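Local coordinates for superoxide dismutase (PDB 4F2N), which catalyses the dismutation of superoxide to molecular oxygen and hydrogen peroxide at a bound iron ion, at residues E84-T89 against Q101-F106. Residues are numbered along the deposited sequence; the frame is centred on the assembly and turned at random.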
ATOM      1  N   GLU B  84      -6.390  15.129  18.026  1.00 23.99           N
ATOM      2  CA  GLU B  84      -5.560  16.292  18.314  1.00 24.35           C
ATOM      3  C   GLU B  84      -4.112  16.054  17.829  1.00 23.89           C
ATOM      4  O   GLU B  84      -3.473  16.956  17.272  1.00 23.87           O
ATOM      5  CB  GLU B  84      -5.615  16.618  19.809  1.00 26.60           C
ATOM      6  CG  GLU B  84      -4.835  17.850  20.199  1.00 29.23           C
ATOM      7  CD  GLU B  84      -5.317  18.485  21.503  1.00 32.71           C
ATOM      8  OE1 GLU B  84      -6.454  18.204  21.973  1.00 32.85           O
ATOM      9  OE2 GLU B  84      -4.537  19.281  22.063  1.00 35.51           O
ATOM     10  N   ILE B  85      -3.602  14.843  18.017  1.00 23.09           N
ATOM     11  CA  ILE B  85      -2.250  14.527  17.518  1.00 23.33           C
ATOM     12  C   ILE B  85      -2.196  14.629  15.967  1.00 22.82           C
ATOM     13  O   ILE B  85      -1.293  15.232  15.400  1.00 22.70           O
ATOM     14  CB  ILE B  85      -1.747  13.153  18.010  1.00 23.48           C
ATOM     15  CG1 ILE B  85      -1.803  13.041  19.554  1.00 24.39           C
ATOM     16  CG2 ILE B  85      -0.344  12.873  17.476  1.00 23.62           C
ATOM     17  CD1 ILE B  85      -1.419  11.677  20.101  1.00 24.24           C
ATOM     18  N   ILE B  86      -3.196  14.056  15.307  1.00 22.51           N
ATOM     19  CA  ILE B  86      -3.331  14.112  13.853  1.00 22.09           C
ATOM     20  C   ILE B  86      -3.306  15.556  13.386  1.00 22.77           C
ATOM     21  O   ILE B  86      -2.516  15.923  12.492  1.00 23.19           O
ATOM     22  CB  ILE B  86      -4.632  13.403  13.410  1.00 21.53           C
ATOM     23  CG1 ILE B  86      -4.593  11.925  13.841  1.00 21.10           C
ATOM     24  CG2 ILE B  86      -4.864  13.515  11.895  1.00 21.29           C
ATOM     25  CD1 ILE B  86      -5.852  11.188  13.495  1.00 21.04           C
ATOM     26  N   LEU B  87      -4.152  16.392  13.998  1.00 22.65           N
ATOM     27  CA  LEU B  87      -4.269  17.772  13.565  1.00 23.08           C
ATOM     28  C   LEU B  87      -3.008  18.599  13.832  1.00 23.98           C
ATOM     29  O   LEU B  87      -2.711  19.514  13.074  1.00 24.81           O
ATOM     30  CB  LEU B  87      -5.510  18.438  14.179  1.00 23.62           C
ATOM     31  CG  LEU B  87      -6.854  17.867  13.667  1.00 23.76           C
ATOM     32  CD1 LEU B  87      -8.007  18.547  14.403  1.00 24.60           C
ATOM     33  CD2 LEU B  87      -7.017  18.017  12.155  1.00 23.96           C
ATOM     34  N   ALA B  88      -2.270  18.265  14.888  1.00 24.11           N
ATOM     35  CA  ALA B  88      -1.039  18.980  15.239  1.00 25.25           C
ATOM     36  C   ALA B  88       0.161  18.535  14.382  1.00 25.78           C
ATOM     37  O   ALA B  88       1.151  19.257  14.272  1.00 26.61           O
ATOM     38  CB  ALA B  88      -0.743  18.779  16.709  1.00 25.53           C
ATOM     39  N   THR B  89       0.070  17.361  13.756  1.00 25.75           N
ATOM     40  CA  THR B  89       1.202  16.817  12.976  1.00 26.24           C
ATOM     41  C   THR B  89       1.009  16.845  11.447  1.00 26.44           C
ATOM     42  O   THR B  89       1.994  16.762  10.700  1.00 27.19           O
ATOM     43  CB  THR B  89       1.570  15.378  13.417  1.00 25.54           C
ATOM     44  OG1 THR B  89       0.421  14.508  13.337  1.00 24.08           O
ATOM     45  CG2 THR B  89       2.101  15.382  14.855  1.00 25.89           C
ATOM     46  N   GLN B 101       1.416   7.123  12.487  1.00 18.84           N
ATOM     47  CA  GLN B 101       0.953   6.151  13.500  1.00 18.93           C
ATOM     48  C   GLN B 101      -0.375   6.629  14.109  1.00 18.45           C
ATOM     49  O   GLN B 101      -1.279   5.824  14.348  1.00 18.14           O
ATOM     50  CB  GLN B 101       1.992   5.940  14.603  1.00 20.05           C
ATOM     51  CG  GLN B 101       3.381   5.545  14.098  1.00 21.20           C
ATOM     52  CD  GLN B 101       3.388   4.242  13.336  1.00 21.36           C
ATOM     53  OE1 GLN B 101       3.022   3.180  13.857  1.00 22.41           O
ATOM     54  NE2 GLN B 101       3.775   4.314  12.091  1.00 22.39           N
ATOM     55  N   ALA B 102      -0.478   7.930  14.374  1.00 18.34           N
ATOM     56  CA  ALA B 102      -1.699   8.500  15.003  1.00 18.49           C
ATOM     57  C   ALA B 102      -2.904   8.390  14.074  1.00 18.25           C
ATOM     58  O   ALA B 102      -3.992   7.894  14.480  1.00 18.85           O
ATOM     59  CB  ALA B 102      -1.461   9.952  15.412  1.00 18.93           C
ATOM     60  N   ALA B 103      -2.706   8.770  12.811  1.00 17.76           N
ATOM     61  CA  ALA B 103      -3.779   8.643  11.802  1.00 17.15           C
ATOM     62  C   ALA B 103      -4.157   7.180  11.588  1.00 16.91           C
ATOM     63  O   ALA B 103      -5.336   6.869  11.573  1.00 16.63           O
ATOM     64  CB  ALA B 103      -3.391   9.307  10.479  1.00 16.89           C
ATOM     65  N   GLN B 104      -3.182   6.274  11.423  1.00 17.15           N
ATOM     66  CA  GLN B 104      -3.541   4.851  11.281  1.00 17.38           C
ATOM     67  C   GLN B 104      -4.276   4.299  12.500  1.00 17.52           C
ATOM     68  O   GLN B 104      -5.185   3.457  12.365  1.00 18.05           O
ATOM     69  CB  GLN B 104      -2.316   3.974  10.936  1.00 17.72           C
ATOM     70  CG  GLN B 104      -1.836   4.160   9.491  1.00 18.32           C
ATOM     71  CD  GLN B 104      -2.840   3.608   8.457  1.00 18.54           C
ATOM     72  OE1 GLN B 104      -3.850   4.261   8.140  1.00 18.73           O
ATOM     73  NE2 GLN B 104      -2.560   2.425   7.923  1.00 18.17           N
ATOM     74  N   HIS B 105      -3.891   4.741  13.703  1.00 17.46           N
ATOM     75  CA  HIS B 105      -4.608   4.315  14.915  1.00 18.02           C
ATOM     76  C   HIS B 105      -6.052   4.760  14.855  1.00 17.91           C
ATOM     77  O   HIS B 105      -6.978   3.966  15.047  1.00 17.68           O
ATOM     78  CB  HIS B 105      -3.899   4.782  16.204  1.00 18.26           C
ATOM     79  CG  HIS B 105      -4.659   4.480  17.477  1.00 19.08           C
ATOM     80  ND1 HIS B 105      -5.351   3.325  17.666  1.00 19.08           N
ATOM     81  CD2 HIS B 105      -4.796   5.218  18.666  1.00 19.69           C
ATOM     82  CE1 HIS B 105      -5.893   3.322  18.896  1.00 19.77           C
ATOM     83  NE2 HIS B 105      -5.580   4.484  19.503  1.00 20.35           N
ATOM     84  N   PHE B 106      -6.250   6.022  14.540  1.00 18.04           N
ATOM     85  CA  PHE B 106      -7.593   6.566  14.411  1.00 18.41           C
ATOM     86  C   PHE B 106      -8.347   5.829  13.287  1.00 17.93           C
ATOM     87  O   PHE B 106      -9.509   5.412  13.481  1.00 18.48           O
ATOM     88  CB  PHE B 106      -7.547   8.080  14.122  1.00 18.52           C
ATOM     89  CG  PHE B 106      -8.890   8.645  13.708  1.00 19.51           C
ATOM     90  CD1 PHE B 106      -9.778   9.120  14.670  1.00 20.61           C
ATOM     91  CD2 PHE B 106      -9.282   8.661  12.367  1.00 19.49           C
ATOM     92  CE1 PHE B 106     -11.049   9.595  14.306  1.00 21.28           C
ATOM     93  CE2 PHE B 106     -10.540   9.133  11.984  1.00 20.74           C
ATOM     94  CZ  PHE B 106     -11.427   9.610  12.965  1.00 21.25           C
TER
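Two isoleucines from the middle of the short helix 82-89 reach across to a pair of alanines in helix 96-113, and apolar contact alone joins the segments. Ile86 does most of the work. Its CG1 stands anti to the carbonyl carbon (chi1 -61°) and its chain runs on extended, so CD1 is carried straight to the partner backbone. There the methyl sits 3.7 Å from Ala103 CA and, beside it, 3.6 Å from Phe106 CB. The two side chains cross at about a right angle, with CD1 approaching the ring obliquely near its root, 4.0 Å from Phe106 CG. Ile85 meets the neighbouring helix through its other branch: CG2, anti to the backbone N, comes within 3.7 Å of Ala102 CB; that same methyl lies 4.0 Å from Ile86 CG1. Residue size explains the fit. With nothing beyond CB, Ala102 and Ala103 let Ile86 come down on the main chain, while Ile85 rests on the Ala102 methyl, and the axes approach to 8.8 Å. Phe106, with CG anti to its own N (chi1 169°), flanks this spot and goes on to touch Ile82 and Leu180.

A side-chain hydrogen bond lies within helix 82-89, at its C-terminal end. Thr89 OG1 donates to Ile85 O over 2.8 Å from above the carbonyl plane, supplementing a weak bond from Thr89 N, so the buried hydroxyl is satisfied within its own helix.

Beyond the interface, Gln104 points away from helix 82-89; its side chain bonds to Tyr66 and Trp156, while its backbone carbonyl oxygen accepts from His108 ND1, a second-shell link to an iron ligand. The two helices run roughly antiparallel, crossing at -142°, and the contact packs the short connecting helix onto helix 96-113, which supplies His108 as helix 52-71 supplies His58, in the alpha-hairpin domain of iron/manganese superoxide dismutases.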